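Local coordinates for protein peptidoglycan D,D-transpeptidase FtsI (Yersinia pestis, PDB 6SYN) that probably cross-links the stem peptides of septal peptidoglycan as a class B penicillin-binding protein, and binds a penicillin-derived ligand in its transpeptidase domain, at residues 402-406 with 407-411; 257-260 with 261-265; 56-59 with 60-64. All coordinates share one frame; numbering follows the deposited sequence.

Interaction 1: 402-406 with 407-411; sequences RIFPE and PLVRT
The start of helix 406-416 carries a hydrophobic staple, in which Phe-404, just before the N-cap residue Pro-405, meets Val-409 in the first turn through its CB. Phe-404 CB lies 3.5 Å from Val-409 CG2. Leu-408 meets the ring itself: its CD2 comes to the edge, near the ring plane, 3.5 Å from Phe-404 CD2. Its other methyl, CD1, touches both ring systems, lying 3.9 Å from Phe-404 CD2 and 4.1 Å from Pro-405 CD. An aromatic suits this buried place because it fills the seam between the helix start and helix 255-264, where it packs on Met-260 and the chain of Gln-264.

Proline is well placed at both 405 and 407. The first turn of a helix has no preceding carbonyls to receive its N-H groups, so the missing hydrogen costs little, and the ring holds phi near a helical value at Pro-407. Pro-405 O receives a weak bond from Val-409 N at 3.4 Å. The regular pattern is under way one residue later, where Arg-410 N meets Glu-406 O at 3.0 Å.

One turn apart, Glu-406 and Arg-410 run side by side and form a salt bridge. Glu-406 is extended, with CG anti to the backbone N (chi1 167°), whereas Arg-410 folds back at chi3 (-82°) to turn its guanidinium to the carboxylate. Glu-406 OE1 meets the guanidinium edge, 3.0 Å from Arg-410 NH1, but the two planes stand 51° apart and the individual bonds are weak. A negative charge here would also suit the positive end of the helix dipole. The approach to the helix has its own tie: Arg-402 NH1 donates to Phe-404 O at 3.1 Å, in the planes of both the guanidinium and the carbonyl.

Interaction 2: 257-260 with 261-265; sequences MVVM and TALQH
The carbonyl plane of Met-257 has a donor of Thr-261 on either side: Thr-261 N and OG1 come to Met-257 O from opposite sides of that plane, each tilted out of it, at 3.0 and 2.8 Å. This doubled grip lies within helix 255-264 of the penicillin-binding transpeptidase fold, the helix that begins with the pocket residue Lys-255 of an SxxK motif. Threonine suits the buried position because its hydroxyl can return to the helix's own backbone. OG1 stands beside the backbone N, anti to the carbonyl carbon (chi1 -50°), which turns it back toward the preceding turn; it is also hydrogen-bonded to Thr-324 of helix 319-327.

Elsewhere the turn is held by ordinary helical bonds, such as Ala-262 N to Val-258 O at 3.1 Å. The small Ala-262 packs on Leu-312 of helix 306-314, while Val-258 also meets Leu-321 and Tyr-325. Another flank of the helix is aliphatic: Val-259 and Leu-263 lie side by side, one turn apart, and both rest on Val-412 of helix 406-416. Between them the touch is made by single methyls, Val-259 CG1 standing 3.9 Å from Leu-263 CD1.

Interaction 3: 56-59 with 60-64; sequences KALS and DALEI
Two bends in Lys-56, at chi2 (70°) and chi4 (69°), curl its chain round so that NZ meets the carboxylate of Asp-60, four residues on. Asp-60 contributes a CG set beside its own backbone N (chi1 -65°), which turns the short side chain back along the helix toward the lysine. The two chains cross obliquely, and Lys-56 NZ lies before both carboxylate oxygens of Asp-60: 2.7 Å from OD1, on its syn lone pair, and 3.0 Å from OD2, a weaker bond. The salt bridge spans the same turn as the backbone bond from Asp-60 N to Lys-56 O. Long and flexible, lysine suits an exposed position from which it must reach a short partner.

Beyond this pair, helix 54-62 ends in a Schellman motif. Ile-64 N bonds to Ser-59 O at 2.9 Å, while Glu-63 N makes a longer, weak bond of 3.3 Å to Asp-60 O. Glu-63, at the C-prime position, takes the positive phi that turns the chain out of the helix. Ser-59 adds a side-chain tie to the same exit: Ser-59 OG donates to Ile-64 O at 2.6 Å, from above the carbonyl plane. A small hydroxyl fits here, close to the backbone and touching Leu-66 of helix 66-74.

On another side Leu-58 and Leu-62 run side by side, their CD1 methyls 3.6 Å apart, and both pack on Ile-96 of helix 90-97. The chemistry therefore falls into three parts: an ionic pair on the exposed side, aliphatic packing against neighbouring helices, and at the end a serine that ties both its carbonyl and its hydroxyl to Ile-64, so that the departing chain is held by two bonds between the same pair of residues.

Overall arrangement
Interactions 1 and 2 belong to the transpeptidase domain and touch: Phe-404 and Leu-408 pack against the Met-260 carbonyl, joining the start of helix 406-416 to helix 255-264. Interaction 2 is the buried member, mostly apolar, with a threonine whose hydroxyl is bonded within the protein. Interaction 1 is half surface, pairing an apolar staple on the covered side with a salt bridge outside. Interaction 3 stands apart, in the dimerisation domain, its centre about 66 Å from that of interaction 1. It too combines a surface ion pair with leucines packed on a neighbouring helix, but there the loop leaves a helix, whereas in interaction 1 it enters one.

Interaction 1: 402-406 with 407-411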
loop_
_atom_site.group_PDB
_atom_site.type_symbol
_atom_site.label_atom_id
_atom_site.label_comp_id
_atom_site.label_asym_id
_atom_site.label_seq_id
_atom_site.Cartn_x
_atom_site.Cartn_y
_atom_site.Cartn_z
ATOM N N ARG A 402 -8.301 -17.794 16.155
ATOM C CA ARG A 402 -7.982 -18.984 15.317
ATOM C C ARG A 402 -9.105 -19.155 14.285
ATOM O O ARG A 402 -10.279 -19.188 14.693
ATOM C CB ARG A 402 -7.821 -20.216 16.213
ATOM C CG ARG A 402 -7.911 -21.556 15.497
ATOM C CD ARG A 402 -6.591 -22.025 14.930
ATOM N NE ARG A 402 -5.501 -21.942 15.891
ATOM C CZ ARG A 402 -4.213 -22.047 15.579
ATOM N NH1 ARG A 402 -3.851 -22.261 14.325
ATOM N NH2 ARG A 402 -3.292 -21.927 16.519
ATOM N N ILE A 403 -8.758 -19.243 13.000
ATOM C CA ILE A 403 -9.748 -19.416 11.896
ATOM C C ILE A 403 -9.477 -20.727 11.148
ATOM O O ILE A 403 -10.456 -21.315 10.655
ATOM C CB ILE A 403 -9.758 -18.194 10.960
ATOM C CG1 ILE A 403 -8.368 -17.867 10.412
ATOM C CG2 ILE A 403 -10.378 -17.000 11.668
ATOM C CD1 ILE A 403 -8.379 -17.383 8.990
ATOM N N PHE A 404 -8.218 -21.167 11.064
ATOM C CA PHE A 404 -7.836 -22.506 10.542
ATOM C C PHE A 404 -6.856 -23.176 11.500
ATOM O O PHE A 404 -6.012 -22.504 12.090
ATOM C CB PHE A 404 -7.246 -22.409 9.132
ATOM C CG PHE A 404 -8.247 -22.653 8.033
ATOM C CD1 PHE A 404 -9.263 -21.744 7.784
ATOM C CD2 PHE A 404 -8.186 -23.802 7.261
ATOM C CE1 PHE A 404 -10.190 -21.977 6.778
ATOM C CE2 PHE A 404 -9.111 -24.031 6.251
ATOM C CZ PHE A 404 -10.112 -23.118 6.011
ATOM N N PRO A 405 -6.931 -24.519 11.654
ATOM C CA PRO A 405 -5.989 -25.267 12.488
ATOM C C PRO A 405 -4.544 -25.173 11.965
ATOM O O PRO A 405 -4.350 -25.286 10.767
ATOM C CB PRO A 405 -6.485 -26.722 12.411
ATOM C CG PRO A 405 -7.898 -26.637 11.866
ATOM C CD PRO A 405 -7.919 -25.395 11.004
ATOM N N GLU A 406 -3.577 -24.993 12.871
ATOM C CA GLU A 406 -2.164 -24.637 12.553
ATOM C C GLU A 406 -1.562 -25.593 11.519
ATOM O O GLU A 406 -0.948 -25.129 10.560
ATOM C CB GLU A 406 -1.321 -24.595 13.830
ATOM C CG GLU A 406 0.173 -24.547 13.577
ATOM C CD GLU A 406 1.010 -24.466 14.841
ATOM O OE1 GLU A 406 1.948 -23.637 14.875
ATOM O OE2 GLU A 406 0.738 -25.248 15.781
ATOM N N PRO A 407 -1.681 -26.937 11.664
ATOM C CA PRO A 407 -0.955 -27.866 10.790
ATOM C C PRO A 407 -1.512 -27.882 9.355
ATOM O O PRO A 407 -0.759 -28.159 8.428
ATOM C CB PRO A 407 -1.114 -29.246 11.458
ATOM C CG PRO A 407 -1.782 -28.972 12.803
ATOM C CD PRO A 407 -2.510 -27.650 12.650
ATOM N N LEU A 408 -2.808 -27.583 9.223
ATOM C CA LEU A 408 -3.529 -27.393 7.935
ATOM C C LEU A 408 -2.886 -26.231 7.167
ATOM O O LEU A 408 -2.604 -26.414 5.964
ATOM C CB LEU A 408 -5.007 -27.123 8.241
ATOM C CG LEU A 408 -5.982 -27.376 7.096
ATOM C CD1 LEU A 408 -7.390 -27.616 7.620
ATOM C CD2 LEU A 408 -5.970 -26.224 6.103
ATOM N N VAL A 409 -2.645 -25.098 7.839
ATOM C CA VAL A 409 -2.097 -23.849 7.223
ATOM C C VAL A 409 -0.607 -24.065 6.896
ATOM O O VAL A 409 -0.162 -23.588 5.823
ATOM C CB VAL A 409 -2.315 -22.620 8.135
ATOM C CG1 VAL A 409 -1.728 -21.343 7.548
ATOM C CG2 VAL A 409 -3.783 -22.406 8.465
ATOM N N ARG A 410 0.130 -24.752 7.780
ATOM C CA ARG A 410 1.603 -24.945 7.676
ATOM C C ARG A 410 1.900 -25.796 6.439
ATOM O O ARG A 410 2.851 -25.451 5.707
ATOM C CB ARG A 410 2.166 -25.573 8.955
ATOM C CG ARG A 410 3.665 -25.846 8.909
ATOM C CD ARG A 410 4.292 -26.102 10.270
ATOM N NE ARG A 410 4.589 -24.847 10.957
ATOM C CZ ARG A 410 4.149 -24.487 12.166
ATOM N NH1 ARG A 410 3.384 -25.297 12.884
ATOM N NH2 ARG A 410 4.490 -23.306 12.660
ATOM N N THR A 411 1.094 -26.838 6.208
ATOM C CA THR A 411 1.152 -27.712 5.006
ATOM C C THR A 411 1.004 -26.856 3.744
ATOM O O THR A 411 1.762 -27.095 2.790
ATOM C CB THR A 411 0.096 -28.825 5.063
ATOM O OG1 THR A 411 0.543 -29.810 5.995
ATOM C CG2 THR A 411 -0.139 -29.503 3.732
#

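Interaction 2: 257-260 with 261-265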
loop_
_atom_site.group_PDB
_atom_site.type_symbol
_atom_site.label_atom_id
_atom_site.label_comp_id
_atom_site.label_asym_id
_atom_site.label_seq_id
_atom_site.Cartn_x
_atom_site.Cartn_y
_atom_site.Cartn_z
ATOM N N MET A 257 -5.980 -20.036 -0.078
ATOM C CA MET A 257 -7.199 -20.224 0.756
ATOM C C MET A 257 -8.129 -21.260 0.110
ATOM O O MET A 257 -8.853 -21.936 0.860
ATOM C CB MET A 257 -7.951 -18.908 0.964
ATOM C CG MET A 257 -7.124 -17.855 1.666
ATOM S SD MET A 257 -8.068 -16.346 1.971
ATOM C CE MET A 257 -8.006 -15.563 0.360
ATOM N N VAL A 258 -8.112 -21.402 -1.215
ATOM C CA VAL A 258 -8.928 -22.444 -1.910
ATOM C C VAL A 258 -8.380 -23.821 -1.521
ATOM O O VAL A 258 -9.186 -24.711 -1.181
ATOM C CB VAL A 258 -8.945 -22.277 -3.440
ATOM C CG1 VAL A 258 -9.771 -23.374 -4.097
ATOM C CG2 VAL A 258 -9.438 -20.903 -3.867
ATOM N N VAL A 259 -7.057 -23.975 -1.577
ATOM C CA VAL A 259 -6.339 -25.233 -1.217
ATOM C C VAL A 259 -6.650 -25.564 0.245
ATOM O O VAL A 259 -6.931 -26.736 0.529
ATOM C CB VAL A 259 -4.826 -25.113 -1.484
ATOM C CG1 VAL A 259 -4.039 -26.263 -0.877
ATOM C CG2 VAL A 259 -4.545 -25.007 -2.973
ATOM N N MET A 260 -6.634 -24.564 1.127
ATOM C CA MET A 260 -6.911 -24.740 2.578
ATOM C C MET A 260 -8.331 -25.291 2.766
ATOM O O MET A 260 -8.480 -26.316 3.455
ATOM C CB MET A 260 -6.749 -23.418 3.339
ATOM C CG MET A 260 -5.292 -23.042 3.573
ATOM S SD MET A 260 -5.061 -21.330 4.116
ATOM C CE MET A 260 -3.273 -21.233 4.128
ATOM N N THR A 261 -9.330 -24.652 2.160
ATOM C CA THR A 261 -10.759 -25.049 2.267
ATOM C C THR A 261 -10.916 -26.508 1.819
ATOM O O THR A 261 -11.528 -27.289 2.562
ATOM C CB THR A 261 -11.656 -24.098 1.463
ATOM O OG1 THR A 261 -11.313 -22.763 1.832
ATOM C CG2 THR A 261 -13.131 -24.317 1.715
ATOM N N ALA A 262 -10.377 -26.852 0.646
ATOM C CA ALA A 262 -10.524 -28.175 -0.007
ATOM C C ALA A 262 -9.906 -29.271 0.870
ATOM O O ALA A 262 -10.495 -30.362 0.946
ATOM C CB ALA A 262 -9.902 -28.142 -1.381
ATOM N N LEU A 263 -8.764 -28.992 1.503
ATOM C CA LEU A 263 -8.112 -29.917 2.470
ATOM C C LEU A 263 -9.057 -30.167 3.656
ATOM O O LEU A 263 -9.327 -31.349 3.948
ATOM C CB LEU A 263 -6.767 -29.329 2.914
ATOM C CG LEU A 263 -5.662 -29.332 1.856
ATOM C CD1 LEU A 263 -4.449 -28.541 2.319
ATOM C CD2 LEU A 263 -5.249 -30.746 1.498
ATOM N N GLN A 264 -9.573 -29.105 4.289
ATOM C CA GLN A 264 -10.482 -29.197 5.466
ATOM C C GLN A 264 -11.757 -29.963 5.098
ATOM O O GLN A 264 -12.209 -30.767 5.926
ATOM C CB GLN A 264 -10.876 -27.817 5.989
ATOM C CG GLN A 264 -11.789 -27.882 7.204
ATOM C CD GLN A 264 -11.585 -26.704 8.122
ATOM O OE1 GLN A 264 -10.834 -26.777 9.094
ATOM N NE2 GLN A 264 -12.244 -25.599 7.808
ATOM N N HIS A 265 -12.324 -29.704 3.917
ATOM C CA HIS A 265 -13.586 -30.324 3.427
ATOM C C HIS A 265 -13.333 -31.764 2.962
ATOM O O HIS A 265 -14.300 -32.407 2.525
ATOM C CB HIS A 265 -14.205 -29.469 2.311
ATOM C CG HIS A 265 -14.989 -28.297 2.800
ATOM N ND1 HIS A 265 -16.338 -28.157 2.541
ATOM C CD2 HIS A 265 -14.629 -27.213 3.521
ATOM C CE1 HIS A 265 -16.774 -27.032 3.077
ATOM N NE2 HIS A 265 -15.745 -26.435 3.681
#

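Interaction 3: 56-59 with 60-64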
loop_
_atom_site.group_PDB
_atom_site.type_symbol
_atom_site.label_atom_id
_atom_site.label_comp_id
_atom_site.label_asym_id
_atom_site.label_seq_id
_atom_site.Cartn_x
_atom_site.Cartn_y
_atom_site.Cartn_z
ATOM N N LYS A 56 11.265 42.183 -8.845
ATOM C CA LYS A 56 12.386 41.355 -9.364
ATOM C C LYS A 56 13.358 41.094 -8.210
ATOM O O LYS A 56 13.969 40.012 -8.182
ATOM C CB LYS A 56 13.042 42.037 -10.569
ATOM C CG LYS A 56 14.177 41.263 -11.236
ATOM C CD LYS A 56 13.750 40.012 -11.982
ATOM C CE LYS A 56 14.859 39.422 -12.833
ATOM N NZ LYS A 56 15.951 38.846 -12.009
ATOM N N ALA A 57 13.472 42.050 -7.286
ATOM C CA ALA A 57 14.333 41.957 -6.086
ATOM C C ALA A 57 13.808 40.838 -5.177
ATOM O O ALA A 57 14.631 40.101 -4.613
ATOM C CB ALA A 57 14.377 43.293 -5.385
ATOM N N LEU A 58 12.482 40.722 -5.063
ATOM C CA LEU A 58 11.772 39.654 -4.308
ATOM C C LEU A 58 12.026 38.311 -4.999
ATOM O O LEU A 58 12.496 37.379 -4.325
ATOM C CB LEU A 58 10.280 40.000 -4.264
ATOM C CG LEU A 58 9.334 38.929 -3.722
ATOM C CD1 LEU A 58 9.644 38.593 -2.273
ATOM C CD2 LEU A 58 7.889 39.387 -3.856
ATOM N N SER A 59 11.732 38.226 -6.298
ATOM C CA SER A 59 11.926 37.001 -7.117
ATOM C C SER A 59 13.328 36.437 -6.853
ATOM O O SER A 59 13.412 35.274 -6.406
ATOM C CB SER A 59 11.695 37.263 -8.582
ATOM O OG SER A 59 12.439 36.353 -9.384
ATOM N N ASP A 60 14.368 37.246 -7.087
ATOM C CA ASP A 60 15.801 36.847 -6.977
ATOM C C ASP A 60 16.114 36.413 -5.540
ATOM O O ASP A 60 16.863 35.430 -5.373
ATOM C CB ASP A 60 16.744 37.979 -7.403
ATOM C CG ASP A 60 16.659 38.366 -8.875
ATOM O OD1 ASP A 60 16.465 37.461 -9.718
ATOM O OD2 ASP A 60 16.793 39.574 -9.171
ATOM N N ALA A 61 15.569 37.119 -4.543
ATOM C CA ALA A 61 15.769 36.843 -3.100
ATOM C C ALA A 61 15.051 35.550 -2.693
ATOM O O ALA A 61 15.580 34.842 -1.823
ATOM C CB ALA A 61 15.288 38.009 -2.273
ATOM N N LEU A 62 13.887 35.260 -3.284
ATOM C CA LEU A 62 13.123 34.007 -3.031
ATOM C C LEU A 62 13.663 32.870 -3.906
ATOM O O LEU A 62 13.247 31.724 -3.668
ATOM C CB LEU A 62 11.633 34.222 -3.321
ATOM C CG LEU A 62 10.845 35.027 -2.289
ATOM C CD1 LEU A 62 9.362 35.017 -2.635
ATOM C CD2 LEU A 62 11.061 34.496 -0.880
ATOM N N GLU A 63 14.547 33.180 -4.865
ATOM C CA GLU A 63 15.009 32.276 -5.959
ATOM C C GLU A 63 13.788 31.655 -6.657
ATOM O O GLU A 63 13.776 30.423 -6.878
ATOM C CB GLU A 63 15.954 31.189 -5.440
ATOM C CG GLU A 63 16.559 31.464 -4.076
ATOM C CD GLU A 63 17.559 30.403 -3.652
ATOM O OE1 GLU A 63 18.277 29.888 -4.541
ATOM O OE2 GLU A 63 17.609 30.080 -2.444
ATOM N N ILE A 64 12.791 32.481 -6.975
ATOM C CA ILE A 64 11.562 32.081 -7.718
ATOM C C ILE A 64 11.368 33.088 -8.848
ATOM O O ILE A 64 11.096 34.255 -8.574
ATOM C CB ILE A 64 10.354 32.004 -6.760
ATOM C CG1 ILE A 64 10.544 30.884 -5.730
ATOM C CG2 ILE A 64 9.049 31.849 -7.531
ATOM C CD1 ILE A 64 9.501 30.838 -4.630
#